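Long-range contacts in defensin (PDB 3PSM), which probably acts as an antifungal plant defence protein, a small disulfide-rich defensin that forms a dimer in the crystal: residues D21-N26 against C41-N46; G12-D17 against G33-D38. All blocks are in the same frame, centred on the assembly; numbering follows the deposited sequence.

Overall arrangement
Each of the two interactions is centred on a disulfide, and their centres lie about 11 Å apart. Interaction 1 joins the helix to the middle strand of the sheet, its centre about 4 Å from the centre of the chain; interaction 2, its centre about 8 Å from that of the chain, ties the loop before that helix, and the helix's first residue, to the edge strand 32-35. They meet directly. A probable hydrogen bond of 2.9 Å runs from Gly33 N to Asp21 OD1, another of 3.0 Å from Trp42 N to Arg34 O, and Cys41 N packs on Cys14 CB. Both contacts also reach the second subunit.

Interaction 1: D21-N26 against C41-N46; sequences DDHCKN and CWCTRN
Cys24 and Cys43 carry this contact through the disulfide between them, with SG to SG at 2.0 Å and a chi3 of -79°. In both cysteines SG stands anti to the carbonyl carbon and beside the backbone N, and the bond spans helix and strand where their CA atoms are 5.5 Å apart, the closest pair across the two segments. Cys41, two residues earlier on the same strand, turns its sulfur to the same helix: its SG lies 3.7 Å from Cys24 SG, in sulfur-to-sulfur contact without a bond. The His23 ring borders this cluster. Its CD2 comes 4.3 Å from Cys43 SG, which sits at the ring edge, while Cys41 SG approaches obliquely; His23 NE2 is hydrogen-bonded to Glu28.

Further out, Cys41 SG is bonded to Cys20, one turn before Cys24 on the helix. Turned away from strand 41-46, Lys25 NZ forms a salt bridge with Asp21 OD2 at 2.8 Å, and Arg36 of the second subunit is a second salt-bridge partner of this oxygen. The axes of the two short segments approach to 8.3 Å, with 38° between their N-to-C directions. Two cysteines one helical turn apart, joined to alternate residues of a single strand, make the cysteine-stabilised alpha-beta motif of plant defensins.

Interaction 2: G12-D17 against G33-D38; sequences GPCFTD and GRCRDD
Cys14 and Cys35 make the covalent part of this contact, their SG atoms bonded at 2.0 Å with a chi3 of -77°. Cys14 SG is anti to its own backbone N (chi1 -165°), whereas Cys35 SG lies beside its own. The Cys35 sulfur also packs against the loop backbone, 3.3 Å from Thr16 O and 3.7 Å from Phe15 N.

The polar part belongs to Asp17. Cys35 N donates to Asp17 OD1 at 2.8 Å, and the amide comes from above the carboxylate plane, 47° out of it. The other oxygen, OD2, is hydrogen-bonded to a water that also binds Cys35 O, so one carboxylate reaches both the N-H and the carbonyl of the same residue, the second through solvent.

The remaining contact is van der Waals: Arg34 CB lies 3.9 Å from Asp17 OD1, the two side chains running side by side in the same direction; the guanidinium, however, goes on to a salt bridge with Glu4.

Thr16 is the N-cap of helix 17-27, and Asp17 begins that helix; the backbone N of Asp17 is hydrogen-bonded to Asp37 of the second subunit. The contact thus fastens the loop after strand 2-6 and the first residue of helix 17-27 to the end of strand 32-35, where the chain turns toward strand 41-46.

Interaction 1: D21-N26 against C41-N46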
# COMPACT_ATOMS: atom_id res chain seq x y z
N ASP A 21 3.27 -1.56 3.57
CA ASP A 21 2.19 -0.56 3.63
C ASP A 21 0.84 -1.22 3.71
O ASP A 21 -0.04 -0.80 4.48
CB ASP A 21 2.31 0.36 2.43
CG ASP A 21 1.62 1.69 2.56
OD1 ASP A 21 1.58 2.24 3.68
OD2 ASP A 21 1.11 2.18 1.52
N ASP A 22 0.64 -2.29 2.94
CA ASP A 22 -0.59 -3.08 2.99
C ASP A 22 -0.81 -3.60 4.40
O ASP A 22 -1.86 -3.41 5.02
CB ASP A 22 -0.48 -4.22 1.97
CG ASP A 22 -1.55 -5.27 2.00
OD1 ASP A 22 -2.64 -5.01 2.54
OD2 ASP A 22 -1.27 -6.41 1.53
N HIS A 23 0.21 -4.30 4.95
CA HIS A 23 0.10 -4.81 6.30
C HIS A 23 -0.27 -3.71 7.29
O HIS A 23 -1.19 -3.85 8.13
CB HIS A 23 1.43 -5.50 6.71
CG HIS A 23 1.40 -5.91 8.17
ND1 HIS A 23 0.95 -7.17 8.54
CD2 HIS A 23 1.73 -5.19 9.27
CE1 HIS A 23 1.00 -7.18 9.86
NE2 HIS A 23 1.43 -6.02 10.32
N CYS A 24 0.50 -2.63 7.29
CA CYS A 24 0.32 -1.58 8.30
C CYS A 24 -1.05 -0.93 8.18
O CYS A 24 -1.70 -0.68 9.18
CB CYS A 24 1.43 -0.55 8.19
SG CYS A 24 3.06 -1.24 8.64
N LYS A 25 -1.49 -0.64 6.94
CA LYS A 25 -2.79 0.01 6.73
C LYS A 25 -3.94 -0.94 7.01
O LYS A 25 -4.96 -0.53 7.58
CB LYS A 25 -2.89 0.55 5.30
CG LYS A 25 -2.07 1.77 5.04
CD LYS A 25 -2.03 2.19 3.59
CE LYS A 25 -1.44 3.59 3.42
NZ LYS A 25 -1.05 3.90 2.05
N ASN A 26 -3.84 -2.17 6.53
CA ASN A 26 -5.00 -3.07 6.44
C ASN A 26 -5.07 -4.11 7.50
O ASN A 26 -6.18 -4.63 7.76
CB ASN A 26 -5.04 -3.71 5.05
CG ASN A 26 -5.17 -2.65 3.99
OD1 ASN A 26 -6.04 -1.75 4.13
ND2 ASN A 26 -4.38 -2.73 2.95
N CYS A 41 9.57 -4.59 8.28
CA CYS A 41 8.43 -3.72 8.04
C CYS A 41 8.16 -2.85 9.26
O CYS A 41 8.01 -3.36 10.38
CB CYS A 41 7.20 -4.60 7.76
SG CYS A 41 5.63 -3.72 7.62
N TRP A 42 8.15 -1.55 9.05
CA TRP A 42 7.92 -0.54 10.06
C TRP A 42 6.64 0.22 9.72
O TRP A 42 6.46 0.70 8.61
CB TRP A 42 9.09 0.46 10.10
CG TRP A 42 10.38 -0.15 10.61
CD1 TRP A 42 11.20 -1.03 9.93
CD2 TRP A 42 10.99 0.10 11.87
NE1 TRP A 42 12.26 -1.33 10.76
CE2 TRP A 42 12.18 -0.67 11.93
CE3 TRP A 42 10.65 0.88 12.99
CZ2 TRP A 42 13.00 -0.68 13.04
CZ3 TRP A 42 11.52 0.87 14.09
CH2 TRP A 42 12.67 0.10 14.08
N CYS A 43 5.76 0.32 10.72
CA CYS A 43 4.54 1.04 10.58
C CYS A 43 4.65 2.41 11.27
O CYS A 43 5.25 2.55 12.35
CB CYS A 43 3.34 0.32 11.23
SG CYS A 43 3.01 -1.36 10.67
N THR A 44 4.02 3.39 10.68
CA THR A 44 3.82 4.72 11.27
C THR A 44 2.41 4.84 11.80
O THR A 44 1.46 4.46 11.13
CB THR A 44 4.10 5.81 10.23
OG1 THR A 44 5.48 5.68 9.82
CG2 THR A 44 3.93 7.20 10.78
N ARG A 45 2.29 5.39 13.01
CA ARG A 45 1.02 5.59 13.68
C ARG A 45 0.97 6.96 14.34
O ARG A 45 1.98 7.56 14.66
CB ARG A 45 0.84 4.53 14.76
CG ARG A 45 1.81 4.70 15.94
CD ARG A 45 1.44 3.70 17.05
NE ARG A 45 2.52 3.98 18.03
CZ ARG A 45 3.80 3.63 18.04
NH1 ARG A 45 4.08 2.90 17.01
NH2 ARG A 45 4.54 4.06 19.07
N ASN A 46 -0.26 7.47 14.53
CA ASN A 46 -0.47 8.63 15.42
C ASN A 46 -0.06 8.28 16.83
O ASN A 46 -0.41 7.17 17.28
CB ASN A 46 -1.95 9.00 15.32
CG ASN A 46 -2.32 9.50 13.93
OD1 ASN A 46 -3.11 8.84 13.21
ND2 ASN A 46 -1.77 10.59 13.51

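Interaction 2: G12-D17 against G33-D38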
# COMPACT_ATOMS: atom_id res chain seq x y z
N GLY A 12 8.17 -12.65 7.62
CA GLY A 12 9.34 -12.81 6.76
C GLY A 12 10.03 -11.48 6.54
O GLY A 12 9.60 -10.39 7.06
N PRO A 13 11.07 -11.51 5.73
CA PRO A 13 11.76 -10.25 5.46
C PRO A 13 10.88 -9.29 4.69
O PRO A 13 10.05 -9.69 3.85
CB PRO A 13 12.98 -10.69 4.61
CG PRO A 13 13.12 -12.16 5.00
CD PRO A 13 11.70 -12.63 5.04
N CYS A 14 11.18 -8.02 4.87
CA CYS A 14 10.47 -6.96 4.12
C CYS A 14 11.30 -6.57 2.90
O CYS A 14 12.37 -5.99 3.03
CB CYS A 14 10.28 -5.77 5.03
SG CYS A 14 9.11 -4.52 4.50
N PHE A 15 10.78 -6.97 1.74
CA PHE A 15 11.40 -6.70 0.45
C PHE A 15 10.72 -5.60 -0.32
O PHE A 15 11.35 -4.96 -1.13
CB PHE A 15 11.43 -7.96 -0.40
CG PHE A 15 12.32 -9.04 0.14
CD1 PHE A 15 11.79 -10.26 0.54
CD2 PHE A 15 13.68 -8.88 0.28
CE1 PHE A 15 12.61 -11.28 1.03
CE2 PHE A 15 14.46 -9.89 0.77
CZ PHE A 15 13.96 -11.08 1.16
N THR A 16 9.41 -5.42 -0.15
CA THR A 16 8.64 -4.45 -0.90
C THR A 16 7.93 -3.52 0.06
O THR A 16 7.28 -3.97 1.01
CB THR A 16 7.68 -5.10 -1.90
OG1 THR A 16 6.57 -5.66 -1.19
CG2 THR A 16 8.40 -6.14 -2.76
N ASP A 17 8.03 -2.21 -0.22
CA ASP A 17 7.26 -1.28 0.60
C ASP A 17 5.78 -1.52 0.46
O ASP A 17 5.04 -1.36 1.45
CB ASP A 17 7.60 0.16 0.23
CG ASP A 17 8.95 0.57 0.82
OD1 ASP A 17 9.60 -0.14 1.53
OD2 ASP A 17 9.29 1.78 0.61
N GLY A 33 3.16 2.01 6.05
CA GLY A 33 4.29 1.17 6.32
C GLY A 33 5.35 1.27 5.23
O GLY A 33 5.04 1.56 4.08
N ARG A 34 6.58 0.94 5.62
CA ARG A 34 7.68 0.84 4.68
C ARG A 34 8.69 -0.17 5.20
O ARG A 34 8.83 -0.35 6.43
CB ARG A 34 8.38 2.17 4.44
CG ARG A 34 9.02 2.71 5.72
CD ARG A 34 9.88 3.90 5.46
NE ARG A 34 10.39 4.44 6.71
CZ ARG A 34 11.43 5.26 6.80
NH1 ARG A 34 12.10 5.62 5.71
NH2 ARG A 34 11.73 5.67 8.02
N CYS A 35 9.43 -0.78 4.30
CA CYS A 35 10.64 -1.50 4.76
C CYS A 35 11.73 -0.49 5.08
O CYS A 35 11.85 0.55 4.47
CB CYS A 35 11.17 -2.40 3.66
SG CYS A 35 9.95 -3.54 2.93
N ARG A 36 12.55 -0.81 6.04
CA ARG A 36 13.75 -0.03 6.31
C ARG A 36 14.98 -0.84 5.92
O ARG A 36 14.88 -1.94 5.37
CB ARG A 36 13.77 0.56 7.75
CG ARG A 36 12.67 1.62 7.87
CD ARG A 36 12.56 2.28 9.20
NE ARG A 36 13.72 3.07 9.51
CZ ARG A 36 14.44 3.07 10.57
NH1 ARG A 36 14.18 2.29 11.64
NH2 ARG A 36 15.50 3.89 10.65
N ASP A 37 16.16 -0.32 6.15
CA ASP A 37 17.40 -0.91 5.69
C ASP A 37 17.78 -2.17 6.44
O ASP A 37 18.72 -2.87 6.03
CB ASP A 37 18.53 0.11 5.76
CG ASP A 37 18.90 0.61 7.13
OD1 ASP A 37 19.95 1.25 7.27
OD2 ASP A 37 18.13 0.45 8.08
N ASP A 38 17.03 -2.52 7.43
CA ASP A 38 17.02 -3.78 8.18
C ASP A 38 16.18 -4.90 7.56
O ASP A 38 16.10 -6.01 8.11
CB ASP A 38 16.57 -3.60 9.63
CG ASP A 38 15.16 -3.06 9.75
OD1 ASP A 38 14.70 -2.95 10.88
OD2 ASP A 38 14.51 -2.76 8.71
O HOH W 1 11.65 2.04 2.24